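Local coordinates for protein endo-1,4-beta-xylanase (Uncultured bacterium, PDB 7AX7) that removes acetyl groups from acetylated xylan with the aid of a bound cobalt ion, serving as the CE4 esterase domain of a multidomain bacterial xylanase, at residues A[70-74]-A[75-79]; A[82-85]-A[86-90]; A[35-38]-A[39-42]; A[104-107]-A[108-112]; A[193-196]-A[197-200]. One frame throughout, in Å; residues are numbered along the deposited sequence.

Contact 1: residues A[70-74]-A[75-79]; sequences TNMSA and QNIRN
Met72 and Ile77 meet flank to flank where the chain enters helix 74-92, CB of Met72 lying 3.8 Å from CG1 of Ile77. The isoleucine keeps CG1 beside its own backbone N (chi1 -71°), and that torsion also lays the branch 3.4 Å from Ser73 O. The same carbonyl receives the first backbone bond of the helix, from Ile77 N at 2.9 Å; Arg78 N follows with a bond to Ala74 O. Met72 CE is modelled implausibly near the backbone of Asn76, and its exact place is doubtful. Ser73 is the N-cap: OG is tucked between its backbone N and carbonyl carbon (chi1 65°), from where it takes a weak bond from Asn76 N at 3.3 Å. An N-cap flanked by an apolar residue directly before it and another four after it is a hydrophobic staple. No capping box is formed, since Asn76 offers ND2, a donor; Asn76 ND2 and Ser73 N both donate to one water, at 2.8 and 3.2 Å. Replacing Ile77 by an alanine removes everything beyond CB and would probably leave Met72 CB without its apolar mate, with a gap opened toward helix 108-113. In that direction Ile77 packs on Thr109 and Met110, and on Met69 and Ile114 of the adjoining loops. Farther along the same helix turn, Arg78 NE makes a weak hydrogen bond to Asn113 OD1. Before the cap, Thr70 OG1 is hydrogen-bonded to Asp68 OD1.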
loop_
_atom_site.group_PDB
_atom_site.type_symbol
_atom_site.label_atom_id
_atom_site.label_comp_id
_atom_site.label_asym_id
_atom_site.label_seq_id
_atom_site.Cartn_x
_atom_site.Cartn_y
_atom_site.Cartn_z
ATOM N N THR A 70 -11.176 -15.050 1.297
ATOM C CA THR A 70 -11.770 -16.131 0.519
ATOM C C THR A 70 -12.613 -17.058 1.389
ATOM O O THR A 70 -13.377 -17.867 0.854
ATOM C CB THR A 70 -10.696 -16.942 -0.233
ATOM O OG1 THR A 70 -9.909 -17.716 0.685
ATOM C CG2 THR A 70 -9.786 -16.021 -1.032
ATOM N N ASN A 71 -12.532 -16.933 2.713
ATOM C CA ASN A 71 -13.344 -17.748 3.607
ATOM C C ASN A 71 -14.501 -16.964 4.223
ATOM O O ASN A 71 -15.044 -17.375 5.253
ATOM C CB ASN A 71 -12.451 -18.366 4.682
ATOM C CG ASN A 71 -11.256 -19.099 4.082
ATOM O OD1 ASN A 71 -10.109 -18.902 4.486
ATOM N ND2 ASN A 71 -11.523 -19.925 3.097
ATOM N N MET A 72 -14.910 -15.861 3.592
ATOM C CA MET A 72 -15.917 -14.959 4.139
ATOM C C MET A 72 -17.145 -14.885 3.238
ATOM O O MET A 72 -17.049 -14.985 2.011
ATOM C CB MET A 72 -15.362 -13.535 4.322
ATOM C CG MET A 72 -14.491 -13.331 5.538
ATOM S SD MET A 72 -13.972 -11.601 5.760
ATOM C CE MET A 72 -15.490 -10.758 5.488
ATOM N N SER A 73 -18.302 -14.675 3.859
ATOM C CA SER A 73 -19.526 -14.482 3.098
ATOM C C SER A 73 -19.511 -13.120 2.405
ATOM O O SER A 73 -18.777 -12.203 2.789
ATOM C CB SER A 73 -20.739 -14.580 4.014
ATOM O OG SER A 73 -20.720 -13.521 4.955
ATOM N N ALA A 74 -20.344 -12.997 1.369
ATOM C CA ALA A 74 -20.454 -11.734 0.643
ATOM C C ALA A 74 -20.765 -10.582 1.589
ATOM O O ALA A 74 -20.168 -9.505 1.491
ATOM C CB ALA A 74 -21.532 -11.836 -0.437
ATOM N N GLN A 75 -21.725 -10.790 2.501
ATOM C CA GLN A 75 -22.143 -9.732 3.419
ATOM C C GLN A 75 -20.985 -9.294 4.302
ATOM O O GLN A 75 -20.760 -8.096 4.504
ATOM C CB GLN A 75 -23.313 -10.210 4.287
ATOM C CG GLN A 75 -24.606 -10.541 3.531
ATOM C CD GLN A 75 -24.509 -11.762 2.598
ATOM O OE1 GLN A 75 -23.832 -12.768 2.900
ATOM N NE2 GLN A 75 -25.196 -11.672 1.452
ATOM N N ASN A 76 -20.244 -10.258 4.849
ATOM C CA ASN A 76 -19.150 -9.913 5.743
ATOM C C ASN A 76 -18.031 -9.197 4.996
ATOM O O ASN A 76 -17.432 -8.259 5.531
ATOM C CB ASN A 76 -18.645 -11.165 6.452
ATOM C CG ASN A 76 -19.503 -11.524 7.660
ATOM O OD1 ASN A 76 -20.186 -10.667 8.214
ATOM N ND2 ASN A 76 -19.475 -12.784 8.066
ATOM N N ILE A 77 -17.744 -9.620 3.759
ATOM C CA ILE A 77 -16.804 -8.883 2.915
ATOM C C ILE A 77 -17.246 -7.429 2.781
ATOM O O ILE A 77 -16.463 -6.500 3.013
ATOM C CB ILE A 77 -16.660 -9.568 1.543
ATOM C CG1 ILE A 77 -15.890 -10.893 1.674
ATOM C CG2 ILE A 77 -15.934 -8.668 0.550
ATOM C CD1 ILE A 77 -15.931 -11.726 0.421
ATOM N N ARG A 78 -18.519 -7.205 2.436
ATOM C CA ARG A 78 -18.978 -5.830 2.241
ATOM C C ARG A 78 -18.871 -5.013 3.526
ATOM O O ARG A 78 -18.478 -3.840 3.489
ATOM C CB ARG A 78 -20.412 -5.812 1.710
ATOM C CG ARG A 78 -20.575 -6.387 0.302
ATOM C CD ARG A 78 -22.017 -6.220 -0.190
ATOM N NE ARG A 78 -22.154 -6.596 -1.592
ATOM C CZ ARG A 78 -21.793 -5.822 -2.615
ATOM N NH1 ARG A 78 -21.270 -4.621 -2.392
ATOM N NH2 ARG A 78 -21.958 -6.245 -3.865
ATOM N N ASN A 79 -19.225 -5.604 4.672
ATOM C CA ASN A 79 -19.084 -4.891 5.938
ATOM C C ASN A 79 -17.629 -4.515 6.200
ATOM O O ASN A 79 -17.334 -3.382 6.594
ATOM C CB ASN A 79 -19.633 -5.730 7.094
ATOM C CG ASN A 79 -21.139 -5.859 7.054
ATOM O OD1 ASN A 79 -21.811 -5.135 6.318
ATOM N ND2 ASN A 79 -21.682 -6.784 7.849
HETATM O O HOH W 1 -17.906 -14.811 7.004
#

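Contact 2: residues A[82-85]-A[86-90]; sequences EWTS and SAIKN
Ser86 reaches back one turn to Glu82, gripping the same carbonyl twice. OG of Ser86 donates to Glu82 O at 2.8 Å and the backbone N of Ser86 bonds to it at 2.9 Å, the two donors arriving from opposite faces of the carbonyl plane. The hydroxyl can do this because chi1 of 56° sets OG between the backbone N and the carbonyl carbon, folded against the preceding turn; there it also passes 3.4 Å from Trp83 O. An alanine here keeps the backbone bond but would probably deprive Glu82 O of its second donor. Ser85, the residue before it, behaves otherwise: Ser85 O takes Lys89 N at 2.9 Å, whereas its OG lies beside the backbone N (chi1 -70°), hydrogen-bonded to Tyr116 OH and weakly to Met81 O. Thr84 supplies the apolar side. Its methyl CG2 lies alongside Ile88, 4.0 Å from CD1, the two side chains pointing the same way, and CD1 also rests 3.6 Å from Thr84 O, which accepts from Ile88 N. The hydroxyl of Thr84 is bonded back to Glu80 O, a common habit of serine and threonine in helices, and the methyl is the part that meets Ile88. Both residues are buried against strand 58-61, Thr84 on Ser61 and Ile88 on Leu59. Exposed Glu82 and Lys89 set against buried Thr84 and Ile88 make this an amphipathic alpha-helix flanking the parallel strands of a NodB-type polysaccharide deacetylase domain.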
loop_
_atom_site.group_PDB
_atom_site.type_symbol
_atom_site.label_atom_id
_atom_site.label_comp_id
_atom_site.label_asym_id
_atom_site.label_seq_id
_atom_site.Cartn_x
_atom_site.Cartn_y
_atom_site.Cartn_z
ATOM N N GLU A 82 -16.816 -1.477 3.886
ATOM C CA GLU A 82 -17.492 -0.250 4.307
ATOM C C GLU A 82 -16.932 0.280 5.625
ATOM O O GLU A 82 -16.691 1.483 5.767
ATOM C CB GLU A 82 -18.995 -0.498 4.420
ATOM C CG GLU A 82 -19.625 -0.839 3.081
ATOM C CD GLU A 82 -21.020 -1.427 3.201
ATOM O OE1 GLU A 82 -21.645 -1.279 4.276
ATOM O OE2 GLU A 82 -21.483 -2.041 2.211
ATOM N N TRP A 83 -16.733 -0.597 6.607
ATOM C CA TRP A 83 -16.211 -0.135 7.888
ATOM C C TRP A 83 -14.796 0.411 7.758
ATOM O O TRP A 83 -14.431 1.344 8.479
ATOM C CB TRP A 83 -16.241 -1.266 8.907
ATOM C CG TRP A 83 -17.618 -1.748 9.199
ATOM C CD1 TRP A 83 -18.778 -1.035 9.091
ATOM C CD2 TRP A 83 -17.991 -3.067 9.609
ATOM N NE1 TRP A 83 -19.849 -1.823 9.428
ATOM C CE2 TRP A 83 -19.398 -3.078 9.748
ATOM C CE3 TRP A 83 -17.272 -4.243 9.876
ATOM C CZ2 TRP A 83 -20.105 -4.220 10.135
ATOM C CZ3 TRP A 83 -17.978 -5.381 10.267
ATOM C CH2 TRP A 83 -19.379 -5.356 10.394
ATOM N N THR A 84 -13.982 -0.150 6.856
ATOM C CA THR A 84 -12.624 0.358 6.700
ATOM C C THR A 84 -12.629 1.730 6.038
ATOM O O THR A 84 -11.939 2.651 6.493
ATOM C CB THR A 84 -11.776 -0.631 5.897
ATOM O OG1 THR A 84 -11.694 -1.869 6.612
ATOM C CG2 THR A 84 -10.359 -0.074 5.682
ATOM N N SER A 85 -13.393 1.880 4.949
ATOM C CA SER A 85 -13.469 3.164 4.263
ATOM C C SER A 85 -14.060 4.246 5.162
ATOM O O SER A 85 -13.576 5.381 5.177
ATOM C CB SER A 85 -14.296 3.031 2.990
ATOM O OG SER A 85 -13.606 2.268 2.024
ATOM N N SER A 86 -15.123 3.925 5.904
ATOM C CA SER A 86 -15.730 4.962 6.736
ATOM C C SER A 86 -14.854 5.300 7.942
ATOM O O SER A 86 -14.833 6.457 8.379
ATOM C CB SER A 86 -17.145 4.547 7.158
ATOM O OG SER A 86 -17.149 3.305 7.816
ATOM N N ALA A 87 -14.106 4.326 8.476
ATOM C CA ALA A 87 -13.141 4.645 9.531
ATOM C C ALA A 87 -12.081 5.631 9.039
ATOM O O ALA A 87 -11.704 6.564 9.756
ATOM C CB ALA A 87 -12.475 3.369 10.052
ATOM N N ILE A 88 -11.588 5.438 7.817
ATOM C CA ILE A 88 -10.571 6.332 7.274
ATOM C C ILE A 88 -11.173 7.693 6.926
ATOM O O ILE A 88 -10.563 8.742 7.186
ATOM C CB ILE A 88 -9.899 5.676 6.058
ATOM C CG1 ILE A 88 -9.092 4.456 6.506
ATOM C CG2 ILE A 88 -9.030 6.683 5.326
ATOM C CD1 ILE A 88 -8.632 3.572 5.360
ATOM N N LYS A 89 -12.380 7.704 6.352
ATOM C CA LYS A 89 -13.031 8.967 6.009
ATOM C C LYS A 89 -13.389 9.763 7.257
ATOM O O LYS A 89 -13.131 10.973 7.332
ATOM C CB LYS A 89 -14.281 8.703 5.175
ATOM C CG LYS A 89 -15.054 9.967 4.798
ATOM C CD LYS A 89 -14.206 10.901 3.945
ATOM C CE LYS A 89 -15.039 12.058 3.405
ATOM N NZ LYS A 89 -14.211 13.002 2.590
ATOM N N ASN A 90 -13.975 9.098 8.254
ATOM C CA ASN A 90 -14.426 9.794 9.453
ATOM C C ASN A 90 -13.293 10.183 10.387
ATOM O O ASN A 90 -13.501 11.039 11.254
ATOM C CB ASN A 90 -15.431 8.938 10.223
ATOM C CG ASN A 90 -16.728 8.785 9.488
ATOM O OD1 ASN A 90 -17.024 9.548 8.565
ATOM N ND2 ASN A 90 -17.519 7.805 9.888
#

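Contact 3: residues A[35-38]-A[39-42]; sequences FLIG and QNVN
Two overlapping 3-10 turns lead the chain off the C-terminal end of strand 33-36, on the metal-bearing side of the NodB-type fold, and join Ile37 and Gly38 to Asn40 and Val41. Asn40 N bonds to Ile37 O at 2.9 Å and Val41 N to Gly38 O at 3.0 Å. Both amides stand well above the plane of the carbonyl they meet, 50° and 59° out of it, as the tight coil dictates. Ile37 lies alongside its two polar neighbours: CG2 runs beside CG of Gln39 at 3.8 Å, and CB faces ND2 of Asn40 at 3.8 Å. Gln39 reaches the isoleucine by setting CG between its backbone N and carbonyl carbon (chi1 70°). The side chain of Ile37 comes within about 5 Å of the bound cobalt and touches His66, a metal ligand; the backbone of neighbouring Leu36 is hydrogen-bonded to that of His62, another ligand. Leu36 and Val41 cross nearly at right angles, CD1 to CG2 at 4.2 Å, and both also pack on Met49 of helix 46-54. A water bridges the turn, donating to Gly38 O at 3.2 Å and to Val41 O at 2.6 Å.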
loop_
_atom_site.group_PDB
_atom_site.type_symbol
_atom_site.label_atom_id
_atom_site.label_comp_id
_atom_site.label_asym_id
_atom_site.label_seq_id
_atom_site.Cartn_x
_atom_site.Cartn_y
_atom_site.Cartn_z
ATOM N N PHE A 35 -1.906 0.909 2.645
ATOM C CA PHE A 35 -3.116 0.103 2.700
ATOM C C PHE A 35 -3.343 -0.288 4.155
ATOM O O PHE A 35 -2.611 -1.118 4.714
ATOM C CB PHE A 35 -2.980 -1.114 1.785
ATOM C CG PHE A 35 -2.977 -0.766 0.318
ATOM C CD1 PHE A 35 -1.836 -0.265 -0.287
ATOM C CD2 PHE A 35 -4.122 -0.937 -0.454
ATOM C CE1 PHE A 35 -1.828 0.066 -1.649
ATOM C CE2 PHE A 35 -4.130 -0.610 -1.818
ATOM C CZ PHE A 35 -2.978 -0.100 -2.414
ATOM N N LEU A 36 -4.343 0.324 4.771
ATOM C CA LEU A 36 -4.512 0.225 6.207
ATOM C C LEU A 36 -5.469 -0.900 6.567
ATOM O O LEU A 36 -6.434 -1.188 5.851
ATOM C CB LEU A 36 -5.033 1.542 6.790
ATOM C CG LEU A 36 -4.309 2.847 6.430
ATOM C CD1 LEU A 36 -5.014 4.019 7.105
ATOM C CD2 LEU A 36 -2.850 2.799 6.829
ATOM N N ILE A 37 -5.186 -1.525 7.704
ATOM C CA ILE A 37 -6.107 -2.451 8.347
ATOM C C ILE A 37 -7.082 -1.629 9.183
ATOM O O ILE A 37 -6.668 -0.848 10.045
ATOM C CB ILE A 37 -5.341 -3.466 9.209
ATOM C CG1 ILE A 37 -4.382 -4.273 8.324
ATOM C CG2 ILE A 37 -6.315 -4.367 9.978
ATOM C CD1 ILE A 37 -3.489 -5.247 9.081
ATOM N N GLY A 38 -8.382 -1.801 8.922
ATOM C CA GLY A 38 -9.378 -0.947 9.555
ATOM C C GLY A 38 -9.333 -0.968 11.075
ATOM O O GLY A 38 -9.507 0.071 11.721
ATOM N N GLN A 39 -9.113 -2.146 11.674
ATOM C CA GLN A 39 -9.091 -2.180 13.131
ATOM C C GLN A 39 -7.849 -1.513 13.713
ATOM O O GLN A 39 -7.815 -1.261 14.922
ATOM C CB GLN A 39 -9.230 -3.621 13.652
ATOM C CG GLN A 39 -8.039 -4.523 13.411
ATOM C CD GLN A 39 -8.355 -5.992 13.683
ATOM O OE1 GLN A 39 -9.467 -6.338 14.078
ATOM N NE2 GLN A 39 -7.373 -6.856 13.464
ATOM N N ASN A 40 -6.848 -1.195 12.890
ATOM C CA ASN A 40 -5.716 -0.393 13.335
ATOM C C ASN A 40 -5.983 1.107 13.245
ATOM O O ASN A 40 -5.103 1.893 13.599
ATOM C CB ASN A 40 -4.455 -0.733 12.526
ATOM C CG ASN A 40 -3.909 -2.132 12.827
ATOM O OD1 ASN A 40 -4.354 -2.800 13.753
ATOM N ND2 ASN A 40 -2.924 -2.562 12.046
ATOM N N VAL A 41 -7.159 1.523 12.771
ATOM C CA VAL A 41 -7.533 2.936 12.710
ATOM C C VAL A 41 -8.256 3.261 14.015
ATOM O O VAL A 41 -9.420 2.909 14.195
ATOM C CB VAL A 41 -8.406 3.247 11.488
ATOM C CG1 VAL A 41 -8.920 4.685 11.541
ATOM C CG2 VAL A 41 -7.639 3.006 10.194
ATOM N N ASN A 42 -7.567 3.940 14.929
ATOM C CA ASN A 42 -8.127 4.229 16.247
ATOM C C ASN A 42 -7.387 5.427 16.846
ATOM O O ASN A 42 -6.509 6.023 16.212
ATOM C CB ASN A 42 -8.029 2.992 17.150
ATOM C CG ASN A 42 -6.620 2.439 17.194
ATOM O OD1 ASN A 42 -5.703 3.111 17.661
ATOM N ND2 ASN A 42 -6.433 1.224 16.686
HETATM O O HOH W 2 -11.542 1.454 13.723
#

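Contact 4: residues A[104-107]-A[108-112]; sequences IAVN and NTMYQ
Met110 and Asn107 carry the close-packed part of this contact, at the start of helix 108-113. The thioether of Met110 folds back under the incoming loop, SD 3.2 Å from Ala105 O and 3.6 Å from Val106 CA, and the buried side chain goes on to Ile77 and Met69. Asn107 is the N-cap. With chi1 at 65° and the amide turned to bring OD1 level with CA (chi2 -3°), Asn107 OD1 comes to face the first turn and accepts from Met110 N at 3.0 Å. Asn107 O takes Tyr111 N in a longer bond of 3.3 Å. The other side is looser: Val106 and Tyr111 cross at a slant, CG2 to CE2 at 3.9 Å, and CG1 of Val106 is 4.3 Å from CE of Met110. Asn108, the first residue of the helix, is exposed to solvent. Val106 just before the cap and Tyr111 four residues after it form a hydrophobic staple, and the Tyr111 ring continues to Phe118. One asparagine thus serves two amides of the helix start, through side chain and main chain, and its oxygens are likely to be favoured by the positive end of the helix dipole.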
loop_
_atom_site.group_PDB
_atom_site.type_symbol
_atom_site.label_atom_id
_atom_site.label_comp_id
_atom_site.label_asym_id
_atom_site.label_seq_id
_atom_site.Cartn_x
_atom_site.Cartn_y
_atom_site.Cartn_z
ATOM N N ILE A 104 -2.948 -11.493 -0.323
ATOM C CA ILE A 104 -3.229 -11.599 -1.747
ATOM C C ILE A 104 -4.055 -12.862 -1.970
ATOM O O ILE A 104 -3.821 -13.615 -2.922
ATOM C CB ILE A 104 -1.933 -11.618 -2.579
ATOM C CG1 ILE A 104 -0.944 -10.565 -2.070
ATOM C CG2 ILE A 104 -2.247 -11.380 -4.053
ATOM C CD1 ILE A 104 -1.394 -9.125 -2.299
ATOM N N ALA A 105 -4.999 -13.124 -1.073
ATOM C CA ALA A 105 -5.951 -14.217 -1.232
ATOM C C ALA A 105 -7.247 -13.632 -1.783
ATOM O O ALA A 105 -7.923 -12.853 -1.100
ATOM C CB ALA A 105 -6.186 -14.942 0.093
ATOM N N VAL A 106 -7.590 -14.007 -3.017
ATOM C CA VAL A 106 -8.756 -13.468 -3.706
ATOM C C VAL A 106 -9.497 -14.604 -4.398
ATOM O O VAL A 106 -8.871 -15.511 -4.960
ATOM C CB VAL A 106 -8.358 -12.391 -4.737
ATOM C CG1 VAL A 106 -7.388 -11.397 -4.120
ATOM C CG2 VAL A 106 -7.739 -13.046 -5.941
ATOM N N ASN A 107 -10.834 -14.543 -4.368
ATOM C CA ASN A 107 -11.704 -15.500 -5.052
ATOM C C ASN A 107 -12.842 -14.738 -5.740
ATOM O O ASN A 107 -12.926 -13.507 -5.670
ATOM C CB ASN A 107 -12.241 -16.565 -4.075
ATOM C CG ASN A 107 -13.162 -15.982 -3.013
ATOM O OD1 ASN A 107 -13.363 -14.768 -2.952
ATOM N ND2 ASN A 107 -13.729 -16.845 -2.173
ATOM N N ASN A 108 -13.737 -15.481 -6.402
ATOM C CA ASN A 108 -14.838 -14.845 -7.127
ATOM C C ASN A 108 -15.705 -14.002 -6.198
ATOM O O ASN A 108 -16.135 -12.903 -6.562
ATOM C CB ASN A 108 -15.718 -15.895 -7.824
ATOM C CG ASN A 108 -15.005 -16.630 -8.939
ATOM O OD1 ASN A 108 -15.389 -17.746 -9.287
ATOM N ND2 ASN A 108 -13.965 -16.020 -9.502
ATOM N N THR A 109 -16.009 -14.523 -5.008
ATOM C CA THR A 109 -16.904 -13.812 -4.100
ATOM C C THR A 109 -16.363 -12.426 -3.759
ATOM O O THR A 109 -17.112 -11.443 -3.771
ATOM C CB THR A 109 -17.132 -14.661 -2.847
ATOM O OG1 THR A 109 -17.684 -15.919 -3.247
ATOM C CG2 THR A 109 -18.099 -13.983 -1.872
ATOM N N MET A 110 -15.051 -12.319 -3.505
ATOM C CA MET A 110 -14.452 -11.011 -3.240
ATOM C C MET A 110 -14.620 -10.071 -4.430
ATOM O O MET A 110 -15.064 -8.926 -4.274
ATOM C CB MET A 110 -12.972 -11.171 -2.880
ATOM C CG MET A 110 -12.762 -11.766 -1.506
ATOM S SD MET A 110 -11.082 -12.288 -1.200
ATOM C CE MET A 110 -10.288 -10.679 -1.068
ATOM N N TYR A 111 -14.254 -10.532 -5.631
ATOM C CA TYR A 111 -14.374 -9.678 -6.809
ATOM C C TYR A 111 -15.811 -9.209 -7.036
ATOM O O TYR A 111 -16.028 -8.085 -7.504
ATOM C CB TYR A 111 -13.872 -10.412 -8.050
ATOM C CG TYR A 111 -12.370 -10.386 -8.267
ATOM C CD1 TYR A 111 -11.691 -9.189 -8.486
ATOM C CD2 TYR A 111 -11.643 -11.568 -8.308
ATOM C CE1 TYR A 111 -10.322 -9.171 -8.712
ATOM C CE2 TYR A 111 -10.278 -11.564 -8.538
ATOM C CZ TYR A 111 -9.622 -10.368 -8.735
ATOM O OH TYR A 111 -8.269 -10.386 -8.965
ATOM N N GLN A 112 -16.799 -10.055 -6.726
ATOM C CA GLN A 112 -18.201 -9.696 -6.914
ATOM C C GLN A 112 -18.689 -8.682 -5.883
ATOM O O GLN A 112 -19.717 -8.030 -6.110
ATOM C CB GLN A 112 -19.086 -10.953 -6.838
ATOM C CG GLN A 112 -18.834 -11.997 -7.938
ATOM C CD GLN A 112 -19.444 -13.366 -7.622
ATOM O OE1 GLN A 112 -20.122 -13.538 -6.612
ATOM N NE2 GLN A 112 -19.194 -14.348 -8.492
#

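Contact 5: residues A[193-196]-A[197-200]; sequences PNVE and YKIW
Trp200 NE1 reaches back across the turn to Pro193 O, at 2.9 Å and on a lone pair of that carbonyl, in a bent bond (N-H...O 136°). Pro193 O also accepts from Val195 N at 2.7 Å, the bond that closes the inverse gamma turn centred on Asn194. Val195 stands between two partners and its torsion serves both: with CG1 anti to the backbone N (chi1 177°), CG2 is left to meet the edge of the indole, 3.9 Å from CZ2 of Trp200, while CG1 lies 4.0 Å from CD of Lys198. The lysine chain, extended through chi3, brings CE over the rim of one Trp200 face, 3.4 Å above the plane, and a bend at chi4 then directs NZ to a hydrogen bond with Gly205 O. At the exposed end of the turn Tyr197 takes up a left-handed backbone conformation, and with CG beside its backbone N the ring lies alongside Glu196. CB of Glu196 makes a CH-pi contact over one face of that ring, 3.9 Å from its centroid, and the carboxylate is inclined only 21° to the ring plane. A water spans Glu196 OE2 and Tyr197 OH; another, within the turn, donates to Val195 O at 2.7 Å and to Lys198 O at 2.6 Å. The short, weakly bonded strand at about 199-200 pairs with strand 118-123, and the Trp200 ring meets Phe186 edge-to-face. With a single direct hydrogen bond between the two arms, the turn probably owes its closure to the indole N-H, aliphatic packing and bridging water.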
loop_
_atom_site.group_PDB
_atom_site.type_symbol
_atom_site.label_atom_id
_atom_site.label_comp_id
_atom_site.label_asym_id
_atom_site.label_seq_id
_atom_site.Cartn_x
_atom_site.Cartn_y
_atom_site.Cartn_z
ATOM N N PRO A 193 -8.230 2.782 -13.514
ATOM C CA PRO A 193 -8.042 1.603 -12.652
ATOM C C PRO A 193 -9.327 0.879 -12.360
ATOM O O PRO A 193 -9.283 -0.280 -11.927
ATOM C CB PRO A 193 -7.450 2.196 -11.365
ATOM C CG PRO A 193 -8.066 3.570 -11.305
ATOM C CD PRO A 193 -8.087 4.042 -12.760
ATOM N N ASN A 194 -10.473 1.518 -12.588
ATOM C CA ASN A 194 -11.744 0.995 -12.101
ATOM C C ASN A 194 -12.281 -0.016 -13.111
ATOM O O ASN A 194 -13.264 0.205 -13.821
ATOM C CB ASN A 194 -12.716 2.133 -11.836
ATOM C CG ASN A 194 -12.154 3.145 -10.857
ATOM O OD1 ASN A 194 -11.411 4.062 -11.237
ATOM N ND2 ASN A 194 -12.486 2.978 -9.593
ATOM N N VAL A 195 -11.576 -1.139 -13.175
ATOM C CA VAL A 195 -11.949 -2.288 -13.987
ATOM C C VAL A 195 -12.300 -3.405 -13.017
ATOM O O VAL A 195 -11.478 -3.778 -12.169
ATOM C CB VAL A 195 -10.811 -2.709 -14.930
ATOM C CG1 VAL A 195 -11.198 -3.963 -15.731
ATOM C CG2 VAL A 195 -10.424 -1.559 -15.855
ATOM N N GLU A 196 -13.524 -3.915 -13.112
ATOM C CA GLU A 196 -13.932 -4.994 -12.230
ATOM C C GLU A 196 -13.215 -6.288 -12.597
ATOM O O GLU A 196 -12.798 -6.497 -13.738
ATOM C CB GLU A 196 -15.442 -5.213 -12.304
ATOM C CG GLU A 196 -16.260 -4.212 -11.532
ATOM C CD GLU A 196 -17.748 -4.466 -11.685
ATOM O OE1 GLU A 196 -18.314 -4.079 -12.734
ATOM O OE2 GLU A 196 -18.341 -5.073 -10.764
ATOM N N TYR A 197 -13.099 -7.177 -11.613
ATOM C CA TYR A 197 -12.574 -8.524 -11.845
ATOM C C TYR A 197 -11.120 -8.488 -12.317
ATOM O O TYR A 197 -10.665 -9.384 -13.033
ATOM C CB TYR A 197 -13.445 -9.284 -12.849
ATOM C CG TYR A 197 -14.937 -9.165 -12.604
ATOM C CD1 TYR A 197 -15.486 -9.464 -11.364
ATOM C CD2 TYR A 197 -15.796 -8.733 -13.614
ATOM C CE1 TYR A 197 -16.858 -9.351 -11.136
ATOM C CE2 TYR A 197 -17.151 -8.624 -13.402
ATOM C CZ TYR A 197 -17.679 -8.931 -12.160
ATOM O OH TYR A 197 -19.031 -8.811 -11.947
ATOM N N LYS A 198 -10.381 -7.456 -11.906
ATOM C CA LYS A 198 -8.982 -7.281 -12.270
ATOM C C LYS A 198 -8.170 -6.961 -11.026
ATOM O O LYS A 198 -8.654 -6.299 -10.106
ATOM C CB LYS A 198 -8.821 -6.156 -13.289
ATOM C CG LYS A 198 -7.415 -5.973 -13.828
ATOM C CD LYS A 198 -7.425 -4.990 -14.987
ATOM C CE LYS A 198 -6.027 -4.807 -15.580
ATOM N NZ LYS A 198 -5.568 -6.018 -16.324
ATOM N N ILE A 199 -6.927 -7.431 -10.995
ATOM C CA ILE A 199 -5.999 -7.047 -9.937
ATOM C C ILE A 199 -4.721 -6.521 -10.584
ATOM O O ILE A 199 -4.123 -7.194 -11.431
ATOM C CB ILE A 199 -5.712 -8.212 -8.965
ATOM C CG1 ILE A 199 -4.847 -7.730 -7.789
ATOM C CG2 ILE A 199 -5.045 -9.362 -9.665
ATOM C CD1 ILE A 199 -5.016 -8.587 -6.519
ATOM N N TRP A 200 -4.306 -5.319 -10.177
ATOM C CA TRP A 200 -3.257 -4.553 -10.841
ATOM C C TRP A 200 -1.928 -4.680 -10.104
ATOM O O TRP A 200 -1.879 -4.576 -8.876
ATOM C CB TRP A 200 -3.611 -3.066 -10.889
ATOM C CG TRP A 200 -4.851 -2.655 -11.612
ATOM C CD1 TRP A 200 -6.117 -2.568 -11.098
ATOM C CD2 TRP A 200 -4.934 -2.202 -12.966
ATOM N NE1 TRP A 200 -6.991 -2.106 -12.063
ATOM C CE2 TRP A 200 -6.289 -1.875 -13.219
ATOM C CE3 TRP A 200 -3.998 -2.053 -13.998
ATOM C CZ2 TRP A 200 -6.730 -1.411 -14.466
ATOM C CZ3 TRP A 200 -4.441 -1.581 -15.237
ATOM C CH2 TRP A 200 -5.790 -1.269 -15.457
HETATM O O HOH W 3 -9.912 -4.044 -9.994
HETATM O O HOH W 4 -19.777 -7.800 -9.743
#

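Contacts 1 and 4 are surface helix starts, about 10 Å apart between centres, each with a polar N-cap and a hydrophobic staple; their loops touch through Thr70, with Ala105, Val106 and Asn107. Contact 2 lies farther along the helix that contact 1 opens, where regular backbone bonds and a buried apolar side replace capping. That side packs on contact 3, Ile88 against Leu36 and Ala87 against Val41; contact 3 is the one lying closest to the cobalt and the centre of the chain. Contact 5, again at the surface, relies more on aromatic rings and water, and meets contact 4 through Tyr111, which packs on Tyr197, Lys198 and Ile199.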